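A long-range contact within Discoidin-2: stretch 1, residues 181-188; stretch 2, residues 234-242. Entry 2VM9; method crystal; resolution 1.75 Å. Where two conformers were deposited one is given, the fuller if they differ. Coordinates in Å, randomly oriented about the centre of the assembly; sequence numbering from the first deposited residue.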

# COMPACT_ATOMS: atom_id res chain seq x y z
N GLY A 181 15.02 -46.24 -10.19
CA GLY A 181 15.87 -45.35 -9.40
C GLY A 181 15.39 -43.91 -9.46
O GLY A 181 14.29 -43.62 -9.99
N SER A 182 16.21 -43.00 -8.93
CA SER A 182 15.87 -41.58 -8.92
C SER A 182 15.79 -41.06 -10.37
O SER A 182 16.71 -41.24 -11.17
CB SER A 182 16.92 -40.82 -8.13
OG SER A 182 16.75 -39.45 -8.32
N ARG A 183 14.66 -40.44 -10.68
CA ARG A 183 14.38 -39.97 -12.03
C ARG A 183 13.72 -38.60 -11.92
O ARG A 183 12.82 -38.40 -11.12
CB ARG A 183 13.46 -40.97 -12.75
CG ARG A 183 14.23 -42.21 -13.23
CD ARG A 183 13.31 -43.37 -13.55
NE ARG A 183 12.71 -43.86 -12.30
CZ ARG A 183 11.40 -44.00 -12.06
NH1 ARG A 183 10.49 -43.75 -13.01
NH2 ARG A 183 11.01 -44.43 -10.87
N THR A 184 14.23 -37.64 -12.69
CA THR A 184 13.73 -36.26 -12.54
C THR A 184 13.57 -35.62 -13.90
O THR A 184 14.25 -35.99 -14.86
CB THR A 184 14.62 -35.36 -11.59
OG1 THR A 184 15.91 -35.13 -12.19
CG2 THR A 184 14.85 -35.99 -10.26
N ILE A 185 12.64 -34.69 -13.99
CA ILE A 185 12.54 -33.85 -15.19
C ILE A 185 12.28 -32.43 -14.74
O ILE A 185 11.67 -32.21 -13.70
CB ILE A 185 11.48 -34.34 -16.17
CG1 ILE A 185 10.07 -34.40 -15.57
CG2 ILE A 185 11.88 -35.67 -16.76
CD1 ILE A 185 9.34 -33.01 -15.68
N VAL A 186 12.76 -31.49 -15.53
CA VAL A 186 12.64 -30.10 -15.17
C VAL A 186 11.69 -29.47 -16.17
O VAL A 186 11.85 -29.69 -17.38
CB VAL A 186 14.02 -29.39 -15.24
CG1 VAL A 186 13.84 -27.87 -15.30
CG2 VAL A 186 14.86 -29.78 -14.08
N ARG A 187 10.72 -28.72 -15.68
CA ARG A 187 9.93 -27.85 -16.53
C ARG A 187 10.27 -26.43 -16.18
O ARG A 187 10.12 -26.02 -15.03
CB ARG A 187 8.43 -28.09 -16.33
CG ARG A 187 7.96 -29.44 -16.84
CD ARG A 187 8.10 -29.51 -18.35
NE ARG A 187 7.80 -30.84 -18.88
CZ ARG A 187 8.71 -31.78 -19.16
NH1 ARG A 187 10.01 -31.56 -18.95
NH2 ARG A 187 8.32 -32.94 -19.67
N HIS A 188 10.72 -25.66 -17.18
CA HIS A 188 11.03 -24.27 -16.89
C HIS A 188 9.81 -23.41 -17.03
O HIS A 188 9.05 -23.51 -18.00
CB HIS A 188 12.19 -23.70 -17.71
CG HIS A 188 12.54 -22.30 -17.30
ND1 HIS A 188 13.29 -22.03 -16.18
CD2 HIS A 188 12.18 -21.11 -17.83
CE1 HIS A 188 13.41 -20.72 -16.05
NE2 HIS A 188 12.75 -20.14 -17.04
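Stretch 2 234-242: TFITWGNNA

Stretch 2 enters as the strand Thr-234 to Thr-237 and runs antiparallel to the strand that begins at Arg-183. The N-to-C directions differ by 164°, and the axes approach to 4.6 Å, as expected for neighbours in one sheet. Beyond Thr-237 the chain leaves the strand and folds into a type II' turn, which the side chain of Arg-183 holds from stretch 1.

Thr-234 faces Val-186 in a non-hydrogen-bonded pair, with the CA atoms 4.4 Å apart. Its branched side chain suits the extended backbone; OG1 lies 3.6 Å from Val-186 CG2, while CG2 lies 4.0 Å from Thr-184 CB. Its own CA also comes 3.4 Å from Ile-185 O, a CA-H...O contact.

Phe-235 pairs with Ile-185 through two backbone hydrogen bonds, Phe-235 N to Ile-185 O at 2.8 Å and Ile-185 N to Phe-235 O at 3.0 Å. The wide CA-CA spacing of 5.4 Å is typical of such a pair. Phe-235 is buried, and its large apolar ring finds hydrocarbon neighbours: Ile-185 CD1 is 3.4 Å from CD2, and Arg-187 CG is 3.7 Å from CE2.

Ile-236 returns to the face shared by Thr-234, Thr-184 and Val-186. It sits opposite Thr-184, CA to CA 4.5 Å, without backbone hydrogen bonds between the two. Its beta-branched chain places CG1 3.8 Å from Thr-184 CG2, so methyl and methylene groups meet.

Thr-237 restores the hydrogen-bonded register with Arg-183: Arg-183 N reaches Thr-237 O at 2.9 Å, and Thr-237 N reaches Arg-183 O at 3.0 Å. The threonine methyl is compact enough to lie over one face of the guanidinium, with CG2 3.5 Å from Arg-183 NH1. A water bound to Ser-182 OG at 2.4 Å also donates a weak hydrogen bond to Thr-237 O at 3.4 Å.

Trp-238 starts the turn. Its CA lies 3.4 Å from Gly-181 O in a CA-H...O contact, and its CB sits 3.8 Å from Ser-182 CA, while the indole leads away from stretch 1. Gly-239 follows with a positive phi, which glycine adopts readily. Its O receives Arg-183 NH2 at 3.0 Å and, weakly, Gly-181 N at 2.9 Å. Asn-240 remains exposed, its OD1 3.9 Å from Gly-181 N. At the end of the turn, Asn-241 O accepts from Arg-183 NH1 at 2.8 Å and Arg-183 NH2 at 2.9 Å. Arginine suits this place because its several donors can serve backbone carbonyls at the guanidinium edge. Ala-242 then passes out of contact.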

# COMPACT_ATOMS: atom_id res chain seq x y z
N THR A 234 11.15 -28.95 -10.70
CA THR A 234 11.77 -30.24 -10.88
C THR A 234 10.77 -31.27 -10.35
O THR A 234 10.39 -31.21 -9.18
CB THR A 234 13.11 -30.31 -10.12
OG1 THR A 234 14.00 -29.30 -10.64
CG2 THR A 234 13.72 -31.70 -10.31
N PHE A 235 10.33 -32.16 -11.25
CA PHE A 235 9.40 -33.24 -10.90
C PHE A 235 10.27 -34.44 -10.62
O PHE A 235 11.20 -34.73 -11.38
CB PHE A 235 8.46 -33.54 -12.05
CG PHE A 235 7.48 -32.43 -12.34
CD1 PHE A 235 6.19 -32.49 -11.82
CD2 PHE A 235 7.84 -31.35 -13.15
CE1 PHE A 235 5.27 -31.48 -12.08
CE2 PHE A 235 6.92 -30.31 -13.41
CZ PHE A 235 5.63 -30.38 -12.88
N ILE A 236 9.96 -35.16 -9.55
CA ILE A 236 10.86 -36.19 -9.07
C ILE A 236 10.08 -37.46 -8.75
O ILE A 236 9.01 -37.38 -8.12
CB ILE A 236 11.55 -35.69 -7.77
CG1 ILE A 236 12.27 -34.36 -8.03
CG2 ILE A 236 12.44 -36.78 -7.17
CD1 ILE A 236 12.66 -33.65 -6.75
N THR A 237 10.60 -38.61 -9.17
CA THR A 237 10.17 -39.87 -8.58
C THR A 237 11.41 -40.73 -8.33
O THR A 237 12.52 -40.38 -8.71
CB THR A 237 9.08 -40.59 -9.47
OG1 THR A 237 8.48 -41.64 -8.71
CG2 THR A 237 9.69 -41.16 -10.77
N TRP A 238 11.22 -41.86 -7.66
CA TRP A 238 12.34 -42.73 -7.34
C TRP A 238 11.77 -44.11 -7.07
O TRP A 238 10.61 -44.38 -7.45
CB TRP A 238 13.23 -42.15 -6.21
CG TRP A 238 12.56 -41.97 -4.85
CD1 TRP A 238 12.75 -42.74 -3.74
CD2 TRP A 238 11.61 -40.95 -4.47
NE1 TRP A 238 11.99 -42.28 -2.69
CE2 TRP A 238 11.28 -41.18 -3.11
CE3 TRP A 238 11.01 -39.88 -5.14
CZ2 TRP A 238 10.34 -40.39 -2.42
CZ3 TRP A 238 10.09 -39.07 -4.46
CH2 TRP A 238 9.76 -39.34 -3.10
N GLY A 239 12.57 -45.01 -6.52
CA GLY A 239 12.18 -46.43 -6.61
C GLY A 239 11.81 -46.76 -8.05
O GLY A 239 12.42 -46.23 -8.99
N ASN A 240 10.82 -47.62 -8.25
CA ASN A 240 10.36 -47.97 -9.59
C ASN A 240 9.00 -47.37 -10.02
O ASN A 240 8.38 -47.82 -10.98
CB ASN A 240 10.36 -49.50 -9.79
CG ASN A 240 11.75 -50.08 -9.70
OD1 ASN A 240 12.72 -49.44 -10.06
ND2 ASN A 240 11.85 -51.30 -9.18
N ASN A 241 8.59 -46.28 -9.36
CA ASN A 241 7.30 -45.69 -9.70
C ASN A 241 7.26 -45.18 -11.12
O ASN A 241 8.18 -44.49 -11.55
CB ASN A 241 6.98 -44.53 -8.77
CG ASN A 241 6.71 -44.99 -7.36
OD1 ASN A 241 7.63 -45.28 -6.61
ND2 ASN A 241 5.44 -45.02 -7.00
N ALA A 242 6.17 -45.49 -11.80
CA ALA A 242 5.88 -44.94 -13.13
C ALA A 242 4.92 -43.78 -12.91
O ALA A 242 3.75 -43.99 -12.55
CB ALA A 242 5.25 -46.02 -14.01
O HOH W 1 14.88 -38.71 -6.97